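Local coordinates for protein glycosyl hydrolase, family 8 (Clostridium perfringens, PDB 3REN) that probably hydrolyses alpha-glucosidic linkages in starch-like polysaccharides as an alpha-amylase with an (alpha/alpha)6-barrel fold, at residues Ile255-Ala267 against Asp275-Val289. Numbering follows the deposited sequence.
Sequences IKEKFKKDGFLVA and DATSQIESPSIYSNV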
ATOM      1  N   ILE A 255      -0.114   7.010 -18.018  1.00 13.75           N
ATOM      2  CA  ILE A 255       0.511   7.726 -16.904  1.00 13.06           C
ATOM      3  C   ILE A 255       1.701   8.560 -17.318  1.00 13.83           C
ATOM      4  O   ILE A 255       1.778   9.743 -16.923  1.00 13.25           O
ATOM      5  CB  ILE A 255       0.893   6.766 -15.728  1.00 12.22           C
ATOM      6  CG1 ILE A 255      -0.375   6.143 -15.146  1.00 12.04           C
ATOM      7  CG2 ILE A 255       1.620   7.515 -14.641  1.00 11.19           C
ATOM      8  CD1 ILE A 255      -0.066   4.932 -14.254  1.00 12.61           C
ATOM      9  N   LYS A 256       2.621   7.960 -18.086  1.00 14.05           N
ATOM     10  CA  LYS A 256       3.811   8.664 -18.544  1.00 16.70           C
ATOM     11  C   LYS A 256       3.448   9.907 -19.391  1.00 16.50           C
ATOM     12  O   LYS A 256       4.016  10.969 -19.184  1.00 15.87           O
ATOM     13  CB  LYS A 256       4.689   7.707 -19.354  1.00 17.46           C
ATOM     14  CG  LYS A 256       6.079   8.176 -19.673  1.00 22.73           C
ATOM     15  CD  LYS A 256       6.712   7.163 -20.634  1.00 27.89           C
ATOM     16  CE  LYS A 256       8.139   6.828 -20.265  1.00 26.80           C
ATOM     17  NZ  LYS A 256       8.965   7.986 -19.890  1.00 28.26           N
ATOM     18  N   GLU A 257       2.496   9.765 -20.320  1.00 16.69           N
ATOM     19  CA  GLU A 257       2.023  10.889 -21.144  1.00 16.68           C
ATOM     20  C   GLU A 257       1.340  11.987 -20.296  1.00 16.88           C
ATOM     21  O   GLU A 257       1.605  13.212 -20.460  1.00 16.94           O
ATOM     22  CB  GLU A 257       1.074  10.371 -22.236  1.00 17.25           C
ATOM     23  N   LYS A 258       0.478  11.575 -19.367  1.00 16.60           N
ATOM     24  CA  LYS A 258      -0.214  12.529 -18.496  1.00 15.60           C
ATOM     25  C   LYS A 258       0.754  13.301 -17.626  1.00 15.85           C
ATOM     26  O   LYS A 258       0.623  14.535 -17.501  1.00 15.64           O
ATOM     27  CB  LYS A 258      -1.230  11.818 -17.594  1.00 16.34           C
ATOM     28  CG  LYS A 258      -2.021  12.728 -16.633  1.00 16.27           C
ATOM     29  CD  LYS A 258      -2.844  13.824 -17.395  1.00 17.04           C
ATOM     30  CE  LYS A 258      -3.994  13.167 -18.199  1.00 18.75           C
ATOM     31  NZ  LYS A 258      -4.929  14.170 -18.830  1.00 16.32           N
ATOM     32  N   PHE A 259       1.706  12.606 -17.014  1.00 14.91           N
ATOM     33  CA  PHE A 259       2.709  13.189 -16.114  1.00 14.81           C
ATOM     34  C   PHE A 259       3.559  14.169 -16.936  1.00 15.81           C
ATOM     35  O   PHE A 259       3.862  15.214 -16.539  1.00 14.15           O
ATOM     36  CB  PHE A 259       3.614  12.101 -15.536  1.00 14.10           C
ATOM     37  CG  PHE A 259       4.367  12.459 -14.250  1.00 13.65           C
ATOM     38  CD1 PHE A 259       4.415  13.727 -13.740  1.00  9.11           C
ATOM     39  CD2 PHE A 259       5.037  11.467 -13.546  1.00 11.64           C
ATOM     40  CE1 PHE A 259       5.091  13.991 -12.614  1.00  8.36           C
ATOM     41  CE2 PHE A 259       5.701  11.744 -12.427  1.00  8.20           C
ATOM     42  CZ  PHE A 259       5.739  12.998 -11.953  1.00 12.93           C
ATOM     43  N   LYS A 260       3.908  13.753 -18.122  1.00 16.31           N
ATOM     44  CA  LYS A 260       4.673  14.612 -18.983  1.00 18.26           C
ATOM     45  C   LYS A 260       3.908  15.864 -19.401  1.00 18.19           C
ATOM     46  O   LYS A 260       4.390  16.920 -19.240  1.00 17.96           O
ATOM     47  CB  LYS A 260       5.171  13.828 -20.170  1.00 18.60           C
ATOM     48  CG  LYS A 260       5.711  14.596 -21.319  1.00 20.89           C
ATOM     49  NZ  LYS A 260       2.730  13.239 -23.244  1.00 19.69           N
ATOM     50  N   LYS A 261       2.686  15.698 -19.857  1.00 18.59           N
ATOM     51  CA  LYS A 261       1.861  16.822 -20.248  1.00 18.63           C
ATOM     52  C   LYS A 261       1.406  17.795 -19.145  1.00 19.24           C
ATOM     53  O   LYS A 261       1.635  18.929 -19.277  1.00 17.92           O
ATOM     54  CB  LYS A 261       0.672  16.348 -21.042  1.00 18.65           C
ATOM     55  CG  LYS A 261      -0.019  17.411 -21.819  1.00 22.20           C
ATOM     56  N   ASP A 262       0.857  17.313 -18.038  1.00 19.12           N
ATOM     57  CA  ASP A 262       0.466  18.189 -16.921  1.00 18.58           C
ATOM     58  C   ASP A 262       1.658  18.645 -16.061  1.00 17.96           C
ATOM     59  O   ASP A 262       1.650  19.739 -15.490  1.00 18.28           O
ATOM     60  CB  ASP A 262      -0.605  17.509 -16.042  1.00 19.11           C
ATOM     61  CG  ASP A 262      -1.982  17.444 -16.717  1.00 22.49           C
ATOM     62  OD1 ASP A 262      -2.101  17.940 -17.865  1.00 23.67           O
ATOM     63  OD2 ASP A 262      -2.954  16.908 -16.108  1.00 18.43           O
ATOM     64  N   GLY A 263       2.682  17.810 -15.967  1.00 16.93           N
ATOM     65  CA  GLY A 263       3.817  18.096 -15.089  1.00 16.45           C
ATOM     66  C   GLY A 263       3.589  17.600 -13.669  1.00 15.19           C
ATOM     67  O   GLY A 263       4.436  17.772 -12.800  1.00 14.59           O
ATOM     68  N   PHE A 264       2.440  16.968 -13.430  1.00 14.46           N
ATOM     69  CA  PHE A 264       2.120  16.443 -12.082  1.00 13.67           C
ATOM     70  C   PHE A 264       1.084  15.351 -12.290  1.00 13.24           C
ATOM     71  O   PHE A 264       0.583  15.207 -13.408  1.00 13.76           O
ATOM     72  CB  PHE A 264       1.494  17.530 -11.219  1.00 13.40           C
ATOM     73  CG  PHE A 264       0.386  18.299 -11.926  1.00 15.06           C
ATOM     74  CD1 PHE A 264      -0.878  17.729 -12.114  1.00 16.79           C
ATOM     75  CD2 PHE A 264       0.612  19.602 -12.384  1.00 14.94           C
ATOM     76  CE1 PHE A 264      -1.915  18.427 -12.773  1.00 18.37           C
ATOM     77  CE2 PHE A 264      -0.413  20.330 -13.043  1.00 17.92           C
ATOM     78  CZ  PHE A 264      -1.671  19.743 -13.255  1.00 16.83           C
ATOM     79  N   LEU A 265       0.765  14.614 -11.221  1.00 12.38           N
ATOM     80  CA  LEU A 265      -0.375  13.695 -11.190  1.00 12.59           C
ATOM     81  C   LEU A 265      -1.274  14.030 -10.001  1.00 12.41           C
ATOM     82  O   LEU A 265      -0.793  14.406  -8.909  1.00 12.68           O
ATOM     83  CB  LEU A 265       0.088  12.231 -11.148  1.00 12.87           C
ATOM     84  CG  LEU A 265       0.925  11.759 -12.345  1.00 13.46           C
ATOM     85  CD1 LEU A 265       1.785  10.513 -11.990  1.00 10.75           C
ATOM     86  CD2 LEU A 265       0.047  11.459 -13.609  1.00 15.87           C
ATOM     87  N   VAL A 266      -2.581  13.948 -10.226  1.00 11.95           N
ATOM     88  CA  VAL A 266      -3.541  14.311  -9.197  1.00 12.23           C
ATOM     89  C   VAL A 266      -4.460  13.124  -8.807  1.00 12.44           C
ATOM     90  O   VAL A 266      -4.335  12.031  -9.361  1.00 11.05           O
ATOM     91  CB  VAL A 266      -4.410  15.527  -9.625  1.00 13.68           C
ATOM     92  CG1 VAL A 266      -3.588  16.827  -9.573  1.00 11.98           C
ATOM     93  CG2 VAL A 266      -4.988  15.326 -11.011  1.00 11.59           C
ATOM     94  N   ALA A 267      -5.374  13.362  -7.861  1.00 12.60           N
ATOM     95  CA  ALA A 267      -6.162  12.280  -7.216  1.00 13.12           C
ATOM     96  C   ALA A 267      -7.194  11.607  -8.096  1.00 12.38           C
ATOM     97  O   ALA A 267      -7.509  10.427  -7.903  1.00 12.09           O
ATOM     98  CB  ALA A 267      -6.838  12.803  -5.919  1.00 13.44           C
ATOM     99  N   ASP A 275      -9.281  14.118 -18.475  1.00 15.12           N
ATOM    100  CA  ASP A 275      -8.974  15.391 -17.806  1.00 15.14           C
ATOM    101  C   ASP A 275      -8.866  15.203 -16.292  1.00 14.79           C
ATOM    102  O   ASP A 275      -9.680  14.481 -15.692  1.00 14.57           O
ATOM    103  CB  ASP A 275     -10.099  16.388 -18.008  1.00 15.74           C
ATOM    104  CG  ASP A 275     -10.160  16.956 -19.441  1.00 20.74           C
ATOM    105  OD1 ASP A 275      -9.145  16.905 -20.185  1.00 20.00           O
ATOM    106  OD2 ASP A 275     -11.251  17.474 -19.780  1.00 23.97           O
ATOM    107  N   ALA A 276      -7.880  15.865 -15.693  1.00 13.60           N
ATOM    108  CA  ALA A 276      -7.816  16.032 -14.264  1.00 14.31           C
ATOM    109  C   ALA A 276      -9.170  16.510 -13.755  1.00 14.33           C
ATOM    110  O   ALA A 276      -9.801  17.384 -14.363  1.00 14.75           O
ATOM    111  CB  ALA A 276      -6.753  17.050 -13.900  1.00 13.74           C
ATOM    112  N   THR A 277      -9.608  15.941 -12.643  1.00 13.53           N
ATOM    113  CA  THR A 277     -10.838  16.386 -12.003  1.00 14.07           C
ATOM    114  C   THR A 277     -10.582  16.714 -10.549  1.00 14.97           C
ATOM    115  O   THR A 277     -11.523  16.903  -9.777  1.00 13.95           O
ATOM    116  CB  THR A 277     -11.990  15.363 -12.119  1.00 14.25           C
ATOM    117  OG1 THR A 277     -11.509  14.043 -11.809  1.00 14.89           O
ATOM    118  CG2 THR A 277     -12.549  15.330 -13.536  1.00 14.76           C
ATOM    119  N   SER A 278      -9.296  16.812 -10.187  1.00 15.98           N
ATOM    120  CA  SER A 278      -8.897  17.176  -8.836  1.00 17.04           C
ATOM    121  C   SER A 278      -7.667  18.054  -8.936  1.00 16.84           C
ATOM    122  O   SER A 278      -6.967  17.994  -9.921  1.00 16.99           O
ATOM    123  CB  SER A 278      -8.547  15.908  -8.012  1.00 17.06           C
ATOM    124  OG  SER A 278      -8.071  16.269  -6.716  1.00 17.31           O
ATOM    125  N   GLN A 279      -7.398  18.855  -7.922  1.00 17.56           N
ATOM    126  CA  GLN A 279      -6.101  19.541  -7.848  1.00 19.38           C
ATOM    127  C   GLN A 279      -5.165  18.909  -6.820  1.00 18.88           C
ATOM    128  O   GLN A 279      -4.061  19.420  -6.561  1.00 19.12           O
ATOM    129  CB  GLN A 279      -6.303  20.996  -7.460  1.00 20.00           C
ATOM    130  CG  GLN A 279      -6.688  21.884  -8.612  1.00 26.31           C
ATOM    131  CD  GLN A 279      -7.038  23.282  -8.106  1.00 31.85           C
ATOM    132  OE1 GLN A 279      -8.114  23.498  -7.535  1.00 33.15           O
ATOM    133  NE2 GLN A 279      -6.114  24.227  -8.290  1.00 31.64           N
ATOM    134  N   ILE A 280      -5.607  17.813  -6.227  1.00 18.84           N
ATOM    135  CA  ILE A 280      -4.902  17.245  -5.084  1.00 19.12           C
ATOM    136  C   ILE A 280      -3.806  16.291  -5.548  1.00 18.18           C
ATOM    137  O   ILE A 280      -4.079  15.334  -6.270  1.00 16.77           O
ATOM    138  CB  ILE A 280      -5.882  16.530  -4.105  1.00 19.72           C
ATOM    139  CG1 ILE A 280      -6.994  17.496  -3.632  1.00 20.44           C
ATOM    140  CG2 ILE A 280      -5.130  15.901  -2.891  1.00 21.34           C
ATOM    141  CD1 ILE A 280      -6.532  18.878  -3.122  1.00 27.84           C
ATOM    142  N   GLU A 281      -2.574  16.568  -5.121  1.00 16.88           N
ATOM    143  CA  GLU A 281      -1.472  15.642  -5.301  1.00 16.98           C
ATOM    144  C   GLU A 281      -1.270  14.840  -3.984  1.00 16.85           C
ATOM    145  O   GLU A 281      -1.713  15.262  -2.928  1.00 16.17           O
ATOM    146  CB  GLU A 281      -0.198  16.409  -5.609  1.00 16.83           C
ATOM    147  CG  GLU A 281      -0.074  16.975  -7.022  1.00 18.04           C
ATOM    148  CD  GLU A 281       1.197  17.797  -7.125  1.00 18.24           C
ATOM    149  OE1 GLU A 281       2.169  17.322  -7.745  1.00 18.03           O
ATOM    150  OE2 GLU A 281       1.240  18.893  -6.518  1.00 18.52           O
ATOM    151  N   SER A 282      -0.565  13.719  -4.054  1.00 16.15           N
ATOM    152  CA  SER A 282      -0.352  12.870  -2.876  1.00 16.07           C
ATOM    153  C   SER A 282       1.010  12.182  -2.958  1.00 14.10           C
ATOM    154  O   SER A 282       1.344  11.643  -3.984  1.00 14.02           O
ATOM    155  CB  SER A 282      -1.494  11.822  -2.862  1.00 16.39           C
ATOM    156  OG  SER A 282      -1.140  10.627  -2.215  1.00 18.83           O
ATOM    157  N   PRO A 283       1.797  12.173  -1.867  1.00 13.33           N
ATOM    158  CA  PRO A 283       3.027  11.360  -1.879  1.00 12.31           C
ATOM    159  C   PRO A 283       2.775   9.870  -2.224  1.00 11.78           C
ATOM    160  O   PRO A 283       3.653   9.227  -2.772  1.00 11.56           O
ATOM    161  CB  PRO A 283       3.528  11.461  -0.424  1.00 12.68           C
ATOM    162  CG  PRO A 283       2.888  12.750   0.096  1.00 13.91           C
ATOM    163  CD  PRO A 283       1.567  12.837  -0.566  1.00 13.49           C
ATOM    164  N   SER A 284       1.596   9.331  -1.901  1.00 10.34           N
ATOM    165  CA  SER A 284       1.296   7.911  -2.189  1.00 11.14           C
ATOM    166  C   SER A 284       1.155   7.637  -3.678  1.00 10.71           C
ATOM    167  O   SER A 284       1.540   6.567  -4.161  1.00 11.67           O
ATOM    168  CB  SER A 284       0.034   7.471  -1.450  1.00 10.59           C
ATOM    169  OG  SER A 284       0.309   7.429  -0.072  1.00 16.13           O
ATOM    170  N   ILE A 285       0.582   8.596  -4.399  1.00 10.95           N
ATOM    171  CA  ILE A 285       0.498   8.523  -5.858  0.50 11.22           C
ATOM    172  C   ILE A 285       1.904   8.492  -6.435  1.00 11.22           C
ATOM    173  O   ILE A 285       2.265   7.578  -7.199  1.00 11.38           O
ATOM    174  CB  ILE A 285      -0.195   9.749  -6.414  0.50 11.20           C
ATOM    175  CG1 ILE A 285      -1.623   9.819  -5.893  0.50 11.92           C
ATOM    176  CG2 ILE A 285      -0.138   9.759  -7.964  0.50 10.27           C
ATOM    177  CD1 ILE A 285      -2.527   8.932  -6.607  0.50 12.09           C
ATOM    178  N   TYR A 286       2.708   9.509  -6.073  1.00 11.18           N
ATOM    179  CA  TYR A 286       4.095   9.579  -6.602  1.00 11.75           C
ATOM    180  C   TYR A 286       4.948   8.379  -6.227  1.00 11.59           C
ATOM    181  O   TYR A 286       5.728   7.898  -7.047  1.00 11.94           O
ATOM    182  CB  TYR A 286       4.783  10.890  -6.202  1.00 10.78           C
ATOM    183  CG  TYR A 286       4.178  12.087  -6.917  1.00 11.54           C
ATOM    184  CD1 TYR A 286       4.043  12.089  -8.313  1.00 11.49           C
ATOM    185  CD2 TYR A 286       3.711  13.185  -6.205  1.00  8.09           C
ATOM    186  CE1 TYR A 286       3.478  13.176  -9.005  1.00 10.67           C
ATOM    187  CE2 TYR A 286       3.142  14.299  -6.881  1.00 11.54           C
ATOM    188  CZ  TYR A 286       3.035  14.275  -8.280  1.00 13.04           C
ATOM    189  OH  TYR A 286       2.491  15.345  -8.951  1.00 11.52           O
ATOM    190  N   SER A 287       4.783   7.895  -4.991  1.00 11.14           N
ATOM    191  CA  SER A 287       5.431   6.654  -4.547  1.00 12.29           C
ATOM    192  C   SER A 287       5.140   5.492  -5.431  1.00 12.16           C
ATOM    193  O   SER A 287       6.062   4.777  -5.814  1.00 12.66           O
ATOM    194  CB  SER A 287       5.022   6.299  -3.113  1.00 12.96           C
ATOM    195  OG  SER A 287       5.520   7.281  -2.219  1.00 16.11           O
ATOM    196  N   ASN A 288       3.860   5.285  -5.772  1.00 12.66           N
ATOM    197  CA  ASN A 288       3.497   4.153  -6.587  1.00 13.24           C
ATOM    198  C   ASN A 288       4.029   4.267  -8.009  1.00 13.31           C
ATOM    199  O   ASN A 288       4.452   3.271  -8.604  1.00 13.85           O
ATOM    200  CB  ASN A 288       1.959   3.993  -6.600  1.00 13.43           C
ATOM    201  CG  ASN A 288       1.452   3.270  -5.360  1.00 17.97           C
ATOM    202  OD1 ASN A 288       2.225   2.642  -4.655  1.00 20.38           O
ATOM    203  ND2 ASN A 288       0.154   3.367  -5.084  1.00 22.60           N
ATOM    204  N   VAL A 289       3.985   5.489  -8.558  1.00 12.90           N
ATOM    205  CA  VAL A 289       4.487   5.742  -9.904  1.00 12.40           C
ATOM    206  C   VAL A 289       5.991   5.437  -9.950  1.00 12.74           C
ATOM    207  O   VAL A 289       6.480   4.793 -10.884  1.00 12.21           O
ATOM    208  CB  VAL A 289       4.207   7.205 -10.325  1.00 13.16           C
ATOM    209  CG1 VAL A 289       4.847   7.497 -11.672  1.00 13.01           C
ATOM    210  CG2 VAL A 289       2.699   7.476 -10.409  1.00 11.52           C
TER
HETATM  211  O   HOH W   1      -5.328  16.584 -17.153  1.00 14.28           O
HETATM  212  O   HOH W   2       0.202  12.958  -6.727  1.00 13.50           O
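With CG opposite its carbonyl carbon (chi1 -69°), Tyr286 swings its ring off helix 283-289 until the hydroxyl meets the backbone of Leu265, while Phe259, CG turned opposite its own N (chi1 -160°), brings CZ to 3.7 Å from Tyr286 CE1. The ring planes are inclined by 30° and their centroids lie 5.7 Å apart, leaving little face-to-face overlap. Leu265 N donates an almost straight bond to Tyr286 OH (2.9 Å), which fixes where the hydroxyl sits; Glu281 OE1 lies at the ring edge, in its plane. Leu265 CD1 lies over one face of the Phe259 ring, offset toward its rim, and meets Val289 CG2 tip to tip at 3.5 Å. In this (alpha/alpha)6-barrel the contact joins helix 249-262 to helix 283-296 through the connection that carries strand 268-270, and helix 299-312 packs on both Phe259 and Tyr286. Water 2, above one face of the Tyr286 ring, bridges Leu265 O and Ser282 N. Farther along, Val266 CG2 rests on Ala276 CB (3.8 Å), and Ala267 N makes a weak, bent bond to Ile280 O. Lys258 NZ, bonded to Gly274 O, also donates to water 1, which links Asp262 OD2 with Ala276 N.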